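Iron Transport-associated domain protein (Bacillus anthracis, PDB 4H8Q) binds heme through its fifth NEAT domain and, as a hemophore, probably extracts it from methemoglobin for iron acquisition by the anthrax bacillus. Local coordinates at residues A53-S59 with N86-F92; T67-F73 with L101-V105; F92-F98 with I122-T127. The protein carries 1 engineered substitution. One frame throughout, in Å; residues are numbered along the deposited sequence.

In the fold
All three contacts belong to one closed antiparallel barrel. Contact 1 is a true strand pair, 49-56 against 87-94, its centre about 17 Å from the centres of contacts 2 and 3. Contact 2 joins the 62-69 and 72-82 hairpin to strand 101-109 by fewer backbone bonds and by polar and lysine-aromatic side-chain contacts on the outer surface. Contact 3 has no strand pairing: residues 92-98 and 122-127 meet across the barrel end, apolar within and closed at the rim by exposed Phe98 lying on Pro126. Phe92 joins the buried sides of all three; its CE1 lies 3.4 Å from Leu101 CD2, and Met54 CE is 4.2 Å from Ile122 CD1.

Contact 1 of 3, residues A53-S59 with N86-F92; sequences AMTLKNS and NTRVVEF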
loop_
_atom_site.group_PDB
_atom_site.type_symbol
_atom_site.label_atom_id
_atom_site.label_comp_id
_atom_site.label_asym_id
_atom_site.label_seq_id
_atom_site.Cartn_x
_atom_site.Cartn_y
_atom_site.Cartn_z
ATOM N N ALA A 53 -3.071 -4.107 5.989
ATOM C CA ALA A 53 -1.686 -4.536 6.097
ATOM C C ALA A 53 -1.244 -5.053 4.742
ATOM O O ALA A 53 -1.806 -6.013 4.211
ATOM C CB ALA A 53 -1.540 -5.623 7.159
ATOM N N MET A 54 -0.228 -4.403 4.188
ATOM C CA MET A 54 0.203 -4.656 2.817
ATOM C C MET A 54 1.680 -5.017 2.784
ATOM O O MET A 54 2.497 -4.334 3.402
ATOM C CB MET A 54 -0.008 -3.390 1.986
ATOM C CG MET A 54 0.364 -3.550 0.532
ATOM S SD MET A 54 -0.041 -2.057 -0.384
ATOM C CE MET A 54 -1.798 -1.938 -0.083
ATOM N N THR A 55 2.018 -6.078 2.058
ATOM C CA THR A 55 3.408 -6.479 1.881
ATOM C C THR A 55 4.057 -5.758 0.699
ATOM O O THR A 55 3.521 -5.759 -0.422
ATOM C CB THR A 55 3.524 -8.002 1.678
ATOM O OG1 THR A 55 3.026 -8.672 2.848
ATOM C CG2 THR A 55 4.973 -8.405 1.438
ATOM N N LEU A 56 5.204 -5.140 0.965
ATOM C CA LEU A 56 6.025 -4.518 -0.071
ATOM C C LEU A 56 7.173 -5.451 -0.428
ATOM O O LEU A 56 7.874 -5.959 0.460
ATOM C CB LEU A 56 6.605 -3.200 0.439
ATOM C CG LEU A 56 5.612 -2.124 0.883
ATOM C CD1 LEU A 56 6.321 -0.915 1.455
ATOM C CD2 LEU A 56 4.743 -1.709 -0.287
ATOM N N LYS A 57 7.360 -5.679 -1.724
ATOM C CA LYS A 57 8.500 -6.444 -2.214
ATOM C C LYS A 57 9.648 -5.499 -2.556
ATOM O O LYS A 57 9.457 -4.290 -2.627
ATOM C CB LYS A 57 8.085 -7.276 -3.425
ATOM C CG LYS A 57 7.043 -8.335 -3.069
ATOM C CD LYS A 57 5.995 -8.521 -4.155
ATOM C CE LYS A 57 6.550 -9.215 -5.366
ATOM N NZ LYS A 57 5.473 -9.475 -6.368
ATOM N N ASN A 58 10.845 -6.049 -2.747
ATOM C CA ASN A 58 12.044 -5.225 -2.909
ATOM C C ASN A 58 12.101 -4.103 -1.884
ATOM O O ASN A 58 12.359 -2.940 -2.216
ATOM C CB ASN A 58 12.135 -4.677 -4.335
ATOM C CG ASN A 58 12.497 -5.752 -5.336
ATOM O OD1 ASN A 58 11.623 -6.382 -5.929
ATOM N ND2 ASN A 58 13.788 -5.990 -5.500
ATOM N N SER A 59 11.875 -4.468 -0.624
ATOM C CA SER A 59 11.736 -3.503 0.462
ATOM C C SER A 59 12.892 -2.505 0.541
ATOM O O SER A 59 12.687 -1.313 0.766
ATOM C CB SER A 59 11.600 -4.251 1.802
ATOM O OG SER A 59 11.513 -3.342 2.887
ATOM N N ASN A 86 13.694 -9.783 1.876
ATOM C CA ASN A 86 13.671 -8.395 1.422
ATOM C C ASN A 86 12.232 -7.941 1.178
ATOM O O ASN A 86 11.898 -7.432 0.107
ATOM C CB ASN A 86 14.506 -8.223 0.152
ATOM C CG ASN A 86 14.688 -6.758 -0.241
ATOM O OD1 ASN A 86 14.581 -5.861 0.590
ATOM N ND2 ASN A 86 14.992 -6.522 -1.524
ATOM N N THR A 87 11.382 -8.153 2.177
ATOM C CA THR A 87 10.013 -7.653 2.142
ATOM C C THR A 87 9.710 -6.988 3.472
ATOM O O THR A 87 10.426 -7.186 4.456
ATOM C CB THR A 87 8.985 -8.781 1.923
ATOM O OG1 THR A 87 9.074 -9.719 3.007
ATOM C CG2 THR A 87 9.218 -9.496 0.594
ATOM N N ARG A 88 8.659 -6.175 3.506
ATOM C CA ARG A 88 8.170 -5.675 4.780
ATOM C C ARG A 88 6.670 -5.465 4.701
ATOM O O ARG A 88 6.108 -5.393 3.616
ATOM C CB ARG A 88 8.868 -4.385 5.185
ATOM C CG ARG A 88 8.449 -3.131 4.413
ATOM C CD ARG A 88 9.269 -1.974 4.943
ATOM N NE ARG A 88 8.949 -0.659 4.387
ATOM C CZ ARG A 88 9.544 -0.141 3.310
ATOM N NH1 ARG A 88 10.436 -0.851 2.633
ATOM N NH2 ARG A 88 9.229 1.078 2.900
ATOM N N VAL A 89 6.030 -5.393 5.861
ATOM C CA VAL A 89 4.594 -5.186 5.909
ATOM C C VAL A 89 4.312 -3.812 6.497
ATOM O O VAL A 89 4.821 -3.459 7.570
ATOM C CB VAL A 89 3.889 -6.278 6.756
ATOM C CG1 VAL A 89 2.372 -6.018 6.798
ATOM C CG2 VAL A 89 4.174 -7.644 6.177
ATOM N N VAL A 90 3.510 -3.024 5.784
ATOM C CA VAL A 90 3.125 -1.698 6.256
ATOM C C VAL A 90 1.629 -1.681 6.538
ATOM O O VAL A 90 0.856 -2.425 5.925
ATOM C CB VAL A 90 3.522 -0.572 5.259
ATOM C CG1 VAL A 90 5.044 -0.543 5.059
ATOM C CG2 VAL A 90 2.804 -0.747 3.921
ATOM N N GLU A 91 1.221 -0.841 7.478
ATOM C CA GLU A 91 -0.173 -0.807 7.901
ATOM C C GLU A 91 -0.685 0.618 7.884
ATOM O O GLU A 91 0.016 1.543 8.296
ATOM C CB GLU A 91 -0.276 -1.371 9.314
ATOM C CG GLU A 91 -1.652 -1.314 9.924
ATOM C CD GLU A 91 -1.620 -1.738 11.383
ATOM O OE1 GLU A 91 -1.345 -0.873 12.250
ATOM O OE2 GLU A 91 -1.849 -2.938 11.653
ATOM N N PHE A 92 -1.903 0.795 7.392
ATOM C CA PHE A 92 -2.506 2.117 7.304
ATOM C C PHE A 92 -4.016 1.983 7.303
ATOM O O PHE A 92 -4.558 0.904 7.056
ATOM C CB PHE A 92 -2.035 2.863 6.044
ATOM C CG PHE A 92 -2.251 2.096 4.761
ATOM C CD1 PHE A 92 -3.459 2.172 4.091
ATOM C CD2 PHE A 92 -1.246 1.296 4.234
ATOM C CE1 PHE A 92 -3.658 1.471 2.913
ATOM C CE2 PHE A 92 -1.437 0.594 3.057
ATOM C CZ PHE A 92 -2.651 0.681 2.398
HETATM O O HOH W 1 15.500 -4.427 -3.244
HETATM O O HOH W 2 11.271 -8.974 -2.403
#
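Leu56 and Arg88 face each other as a hydrogen-bonded antiparallel pair, and their side chains pack tightly on the buried face. Leu56 CD1 lies over the centre of one guanidinium face, 3.8 Å from Arg88 CZ. The arginine leaves its backbone with CG between N and the carbonyl carbon (chi1 74°), then runs extended to NE, carrying NH1 to the end of the strand pair. There NH1 donates to Ser59 OG at 2.7 Å, with the hydroxyl oxygen lying in the guanidinium plane; a second, weak bond reaches Ser59 O. Arg88 NH2 is held by Ile62 O, which helps to fix the rotation of the group. Along the same face, Leu56 CD1 also meets Val90 CG1 at 3.8 Å, and Met54 CE comes to the edge of the Phe92 ring, 3.7 Å from CZ. Met54 and Val90 exchange two nearly straight backbone bonds.

The other face, with Ala53, Thr55, Val89 and Glu91, is more open: Ala53 CB touches Val89 CG1 at 3.9 Å, and Thr55 OG1 rests against Val89 CG2. Beyond the paired strands the link becomes partly watery. Ser59 N donates to Asn86 O at 3.1 Å from above the carbonyl plane, while one water joins the ND2 atoms of Asn58 and Asn86 and another joins Asn58 N to Asn86 O. Asn86 OD1 accepts a hydrogen bond from Glu60 N.

Asn86 and Thr87 form a G1 bulge opposite Asp82, where strand 72-82 flanks strand 87-94; Leu56 and Val90 pack inward on Ile62 and Phe65 of strand 62-69.

Contact 2 of 3, residues T67-F73 with L101-V105; sequences TEKNGGF and LNAKV
Lys104 lays its aliphatic chain across the Phe73 ring, with CE over the ring centre, 3.6 Å from the centroid. NZ stands farther off on the same face, 4.9 Å from the centroid, adding a cation-pi component to the CH-pi contact. Glu68 CB covers the opposite face toward the rim, so the ring is sandwiched, and its CZ touches Asn102 CB at 3.8 Å. Beside it, Glu68 and Asn102 run side by side: Asn102 ND2 donates to Glu68 OE1 at 2.8 Å, close to the amide plane and nearly along the carboxylate C-O axis. A water bonded to both OE1 and Asn102 N gives that oxygen a second donor.

Further out, the backbone bond from Glu68 N to Asn102 O (3.0 Å) ties the strands beside the non-hydrogen-bonded pair Thr67-Ala103, whose CG2 and CB meet on the buried face. A salt bridge to Asp119 holds Lys104 NZ beyond the ring. The type I' turn from Lys69 to Gly72 folds the chain back, bringing Phe73 alongside Glu68. The result is a two-residue beta hairpin whose strand 62-69 pairs edge to edge, antiparallel, with the strand that continues to Val105 of the heme pocket, within the immunoglobulin-like NEAT fold.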
loop_
_atom_site.group_PDB
_atom_site.type_symbol
_atom_site.label_atom_id
_atom_site.label_comp_id
_atom_site.label_asym_id
_atom_site.label_seq_id
_atom_site.Cartn_x
_atom_site.Cartn_y
_atom_site.Cartn_z
ATOM N N THR A 67 0.318 7.263 3.023
ATOM C CA THR A 67 -1.046 7.285 2.528
ATOM C C THR A 67 -1.761 8.513 3.069
ATOM O O THR A 67 -1.342 9.090 4.075
ATOM C CB THR A 67 -1.824 6.009 2.904
ATOM O OG1 THR A 67 -1.932 5.907 4.330
ATOM C CG2 THR A 67 -1.119 4.778 2.371
ATOM N N GLU A 68 -2.821 8.924 2.385
ATOM C CA GLU A 68 -3.545 10.128 2.784
ATOM C C GLU A 68 -4.349 9.853 4.040
ATOM O O GLU A 68 -5.095 8.875 4.108
ATOM C CB GLU A 68 -4.464 10.621 1.663
ATOM C CG GLU A 68 -5.203 11.919 2.012
ATOM C CD GLU A 68 -5.664 12.698 0.788
ATOM O OE1 GLU A 68 -5.809 12.096 -0.294
ATOM O OE2 GLU A 68 -5.881 13.922 0.912
ATOM N N LYS A 69 -4.186 10.723 5.027
ATOM C CA LYS A 69 -4.875 10.598 6.302
ATOM C C LYS A 69 -5.200 11.992 6.817
ATOM O O LYS A 69 -4.298 12.806 7.026
ATOM C CB LYS A 69 -3.985 9.864 7.308
ATOM C CG LYS A 69 -4.552 9.791 8.722
ATOM C CD LYS A 69 -3.497 9.307 9.709
ATOM C CE LYS A 69 -4.041 9.240 11.129
ATOM N NZ LYS A 69 -5.159 8.261 11.260
ATOM N N ASN A 70 -6.487 12.268 7.004
ATOM C CA ASN A 70 -6.924 13.556 7.532
ATOM C C ASN A 70 -6.360 14.733 6.741
ATOM O O ASN A 70 -5.716 15.620 7.307
ATOM C CB ASN A 70 -6.541 13.688 9.010
ATOM C CG ASN A 70 -7.204 12.637 9.884
ATOM O OD1 ASN A 70 -8.357 12.260 9.660
ATOM N ND2 ASN A 70 -6.475 12.154 10.886
ATOM N N GLY A 71 -6.592 14.725 5.432
ATOM C CA GLY A 71 -6.164 15.812 4.568
ATOM C C GLY A 71 -4.660 15.991 4.448
ATOM O O GLY A 71 -4.192 16.979 3.881
ATOM N N GLY A 72 -3.898 15.043 4.986
ATOM C CA GLY A 72 -2.452 15.079 4.881
ATOM C C GLY A 72 -1.904 13.703 4.545
ATOM O O GLY A 72 -2.655 12.735 4.467
ATOM N N PHE A 73 -0.596 13.610 4.341
ATOM C CA PHE A 73 0.029 12.307 4.112
ATOM C C PHE A 73 0.867 11.866 5.300
ATOM O O PHE A 73 1.624 12.654 5.875
ATOM C CB PHE A 73 0.848 12.301 2.816
ATOM C CG PHE A 73 -0.005 12.315 1.584
ATOM C CD1 PHE A 73 -0.341 11.132 0.940
ATOM C CD2 PHE A 73 -0.515 13.503 1.099
ATOM C CE1 PHE A 73 -1.160 11.138 -0.179
ATOM C CE2 PHE A 73 -1.331 13.521 -0.024
ATOM C CZ PHE A 73 -1.648 12.338 -0.664
ATOM N N LEU A 101 -7.550 5.436 -2.804
ATOM C CA LEU A 101 -6.780 5.981 -1.697
ATOM C C LEU A 101 -5.492 6.550 -2.260
ATOM O O LEU A 101 -4.761 5.849 -2.957
ATOM C CB LEU A 101 -6.472 4.878 -0.684
ATOM C CG LEU A 101 -5.573 5.264 0.493
ATOM C CD1 LEU A 101 -6.206 6.366 1.364
ATOM C CD2 LEU A 101 -5.255 4.036 1.326
ATOM N N ASN A 102 -5.229 7.826 -1.998
ATOM C CA ASN A 102 -3.991 8.439 -2.458
ATOM C C ASN A 102 -2.807 7.994 -1.620
ATOM O O ASN A 102 -2.901 7.899 -0.396
ATOM C CB ASN A 102 -4.087 9.960 -2.419
ATOM C CG ASN A 102 -5.080 10.503 -3.418
ATOM O OD1 ASN A 102 -5.168 10.023 -4.552
ATOM N ND2 ASN A 102 -5.840 11.515 -3.003
ATOM N N ALA A 103 -1.687 7.731 -2.285
ATOM C CA ALA A 103 -0.471 7.345 -1.585
ATOM C C ALA A 103 0.734 7.964 -2.274
ATOM O O ALA A 103 0.631 8.480 -3.391
ATOM C CB ALA A 103 -0.338 5.827 -1.539
ATOM N N LYS A 104 1.867 7.929 -1.590
ATOM C CA LYS A 104 3.113 8.456 -2.121
ATOM C C LYS A 104 4.183 7.425 -1.847
ATOM O O LYS A 104 4.143 6.723 -0.828
ATOM C CB LYS A 104 3.494 9.753 -1.412
ATOM C CG LYS A 104 2.607 10.938 -1.773
ATOM C CD LYS A 104 2.897 12.127 -0.875
ATOM C CE LYS A 104 2.131 13.359 -1.336
ATOM N NZ LYS A 104 2.590 13.800 -2.692
ATOM N N VAL A 105 5.142 7.327 -2.755
ATOM C CA VAL A 105 6.228 6.368 -2.598
ATOM C C VAL A 105 7.548 7.028 -2.990
ATOM O O VAL A 105 7.596 7.835 -3.921
ATOM C CB VAL A 105 5.965 5.075 -3.423
ATOM C CG1 VAL A 105 5.969 5.358 -4.944
ATOM C CG2 VAL A 105 6.963 3.987 -3.052
HETATM O O HOH W 3 -7.133 9.477 -0.485
#

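Contact 3 of 3, residues F92-F98 with I122-T127; sequences FEANDLF and IQFDPT
Phe98 reaches across to Pro126: Pro126 CG lies over one face of the Phe98 ring, toward its rim, 3.9 Å from the centroid and 21° off the normal. This CH-pi contact is on the exposed side, where the ring edge also nears Thr127 CG2. Leu97 CB touches Pro126 CG at 3.9 Å, so the proline bridges two neighbouring residues.

Phe124 leads from this rim into the interior. Its CB lies 3.3 Å from Leu97 O, and that oxygen stands near the ring plane, at the edge. CG lies anti to the carbonyl carbon (chi1 -57°), turning the ring inward, where CD1 loosely meets Leu97 CD2. Farther along, CE1 approaches Ala94 CB at 4.4 Å. At the tip, CZ is 4.2 Å from Phe92 CE1, edge to edge, while CG2 of Ile122 covers one ring face toward its rim. Ile122 CD1 extends the apolar patch to Phe92 CZ.

Polar links run through water and turns. One water bonds to Leu97 O, to Phe124 N and to Gln123 NE2, tying the loop carbonyl to the strand backbone; Gln123 OE1 is bonded to Lys100 NZ. Asp96 OD1 accepts from Phe98 N at 2.9 Å in an Asx turn; Asp125 OD1 accepts from Thr127 N in a second Asx turn and also from the Thr127 hydroxyl OG1. These turns shape the chain on which the proline and phenylalanine sit.

Ile18 and Phe20 of strand 14-24 also pack on Phe124, forming part of the hydrophobic core at one end of the NEAT beta barrel, where strands 87-94 and 114-125 run out into loops.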
loop_
_atom_site.group_PDB
_atom_site.type_symbol
_atom_site.label_atom_id
_atom_site.label_comp_id
_atom_site.label_asym_id
_atom_site.label_seq_id
_atom_site.Cartn_x
_atom_site.Cartn_y
_atom_site.Cartn_z
ATOM N N PHE A 92 -1.903 0.795 7.392
ATOM C CA PHE A 92 -2.506 2.117 7.304
ATOM C C PHE A 92 -4.016 1.983 7.303
ATOM O O PHE A 92 -4.558 0.904 7.056
ATOM C CB PHE A 92 -2.035 2.863 6.044
ATOM C CG PHE A 92 -2.251 2.096 4.761
ATOM C CD1 PHE A 92 -3.459 2.172 4.091
ATOM C CD2 PHE A 92 -1.246 1.296 4.234
ATOM C CE1 PHE A 92 -3.658 1.471 2.913
ATOM C CE2 PHE A 92 -1.437 0.594 3.057
ATOM C CZ PHE A 92 -2.651 0.681 2.398
ATOM N N GLU A 93 -4.691 3.087 7.590
ATOM C CA GLU A 93 -6.139 3.102 7.668
ATOM C C GLU A 93 -6.757 3.356 6.305
ATOM O O GLU A 93 -6.216 4.107 5.484
ATOM C CB GLU A 93 -6.594 4.192 8.639
ATOM C CG GLU A 93 -7.241 3.685 9.902
ATOM C CD GLU A 93 -7.852 4.812 10.715
ATOM O OE1 GLU A 93 -7.108 5.456 11.487
ATOM O OE2 GLU A 93 -9.071 5.059 10.569
ATOM N N ALA A 94 -7.886 2.705 6.061
ATOM C CA ALA A 94 -8.697 3.006 4.897
ATOM C C ALA A 94 -10.084 3.358 5.414
ATOM O O ALA A 94 -10.458 2.974 6.521
ATOM C CB ALA A 94 -8.751 1.816 3.964
ATOM N N ASN A 95 -10.833 4.120 4.634
ATOM C CA ASN A 95 -12.192 4.455 5.026
ATOM C C ASN A 95 -13.162 3.723 4.120
ATOM O O ASN A 95 -13.655 2.644 4.450
ATOM C CB ASN A 95 -12.413 5.965 4.950
ATOM C CG ASN A 95 -11.260 6.755 5.556
ATOM O OD1 ASN A 95 -10.324 7.145 4.854
ATOM N ND2 ASN A 95 -11.319 6.986 6.865
ATOM N N ASP A 96 -13.417 4.321 2.965
ATOM C CA ASP A 96 -14.282 3.732 1.967
ATOM C C ASP A 96 -13.444 2.800 1.099
ATOM O O ASP A 96 -12.622 3.257 0.303
ATOM C CB ASP A 96 -14.888 4.849 1.111
ATOM C CG ASP A 96 -15.882 4.341 0.094
ATOM O OD1 ASP A 96 -16.023 3.109 -0.052
ATOM O OD2 ASP A 96 -16.529 5.183 -0.572
ATOM N N LEU A 97 -13.655 1.495 1.244
ATOM C CA LEU A 97 -12.905 0.512 0.461
ATOM C C LEU A 97 -13.221 0.564 -1.036
ATOM O O LEU A 97 -12.546 -0.079 -1.845
ATOM C CB LEU A 97 -13.161 -0.899 0.987
ATOM C CG LEU A 97 -12.748 -1.155 2.434
ATOM C CD1 LEU A 97 -13.169 -2.548 2.854
ATOM C CD2 LEU A 97 -11.247 -0.966 2.603
ATOM N N PHE A 98 -14.251 1.315 -1.410
ATOM C CA PHE A 98 -14.603 1.442 -2.820
ATOM C C PHE A 98 -14.035 2.714 -3.452
ATOM O O PHE A 98 -14.117 2.909 -4.670
ATOM C CB PHE A 98 -16.123 1.360 -3.008
ATOM C CG PHE A 98 -16.698 0.029 -2.628
ATOM C CD1 PHE A 98 -17.156 -0.201 -1.342
ATOM C CD2 PHE A 98 -16.760 -1.000 -3.552
ATOM C CE1 PHE A 98 -17.677 -1.430 -0.991
ATOM C CE2 PHE A 98 -17.283 -2.232 -3.207
ATOM C CZ PHE A 98 -17.739 -2.449 -1.927
ATOM N N ILE A 122 -4.328 3.747 -4.680
ATOM C CA ILE A 122 -4.652 2.356 -4.428
ATOM C C ILE A 122 -6.147 2.167 -4.623
ATOM O O ILE A 122 -6.951 2.908 -4.052
ATOM C CB ILE A 122 -4.262 1.946 -2.995
ATOM C CG1 ILE A 122 -2.745 2.061 -2.825
ATOM C CG2 ILE A 122 -4.727 0.520 -2.710
ATOM C CD1 ILE A 122 -2.260 2.037 -1.364
ATOM N N GLN A 123 -6.521 1.184 -5.434
ATOM C CA GLN A 123 -7.929 0.842 -5.604
ATOM C C GLN A 123 -8.167 -0.567 -5.101
ATOM O O GLN A 123 -7.633 -1.525 -5.650
ATOM C CB GLN A 123 -8.363 0.949 -7.068
ATOM C CG GLN A 123 -9.848 0.685 -7.268
ATOM C CD GLN A 123 -10.642 1.969 -7.450
ATOM O OE1 GLN A 123 -10.572 2.608 -8.503
ATOM N NE2 GLN A 123 -11.394 2.358 -6.423
ATOM N N PHE A 124 -8.958 -0.678 -4.038
ATOM C CA PHE A 124 -9.358 -1.971 -3.506
ATOM C C PHE A 124 -10.554 -2.482 -4.290
ATOM O O PHE A 124 -11.325 -1.692 -4.847
ATOM C CB PHE A 124 -9.722 -1.857 -2.023
ATOM C CG PHE A 124 -8.611 -1.305 -1.172
ATOM C CD1 PHE A 124 -8.579 0.033 -0.840
ATOM C CD2 PHE A 124 -7.596 -2.136 -0.715
ATOM C CE1 PHE A 124 -7.554 0.550 -0.070
ATOM C CE2 PHE A 124 -6.566 -1.627 0.063
ATOM C CZ PHE A 124 -6.552 -0.285 0.385
ATOM N N ASP A 125 -10.705 -3.803 -4.337
ATOM C CA ASP A 125 -11.886 -4.409 -4.943
ATOM C C ASP A 125 -12.441 -5.483 -4.019
ATOM O O ASP A 125 -12.100 -6.658 -4.149
ATOM C CB ASP A 125 -11.554 -4.998 -6.316
ATOM C CG ASP A 125 -12.781 -5.544 -7.025
ATOM O OD1 ASP A 125 -13.874 -5.526 -6.424
ATOM O OD2 ASP A 125 -12.648 -6.000 -8.180
ATOM N N PRO A 126 -13.295 -5.076 -3.067
ATOM C CA PRO A 126 -13.824 -5.972 -2.034
ATOM C C PRO A 126 -14.550 -7.175 -2.615
ATOM O O PRO A 126 -14.627 -8.214 -1.958
ATOM C CB PRO A 126 -14.813 -5.083 -1.281
ATOM C CG PRO A 126 -14.276 -3.710 -1.462
ATOM C CD PRO A 126 -13.746 -3.688 -2.867
ATOM N N THR A 127 -15.058 -7.038 -3.836
ATOM C CA THR A 127 -15.873 -8.079 -4.452
ATOM C C THR A 127 -15.038 -9.161 -5.132
ATOM O O THR A 127 -15.546 -10.237 -5.455
ATOM C CB THR A 127 -16.861 -7.481 -5.491
ATOM O OG1 THR A 127 -16.174 -7.212 -6.719
ATOM C CG2 THR A 127 -17.473 -6.196 -4.974
HETATM O O HOH W 4 -10.840 1.322 -3.581
#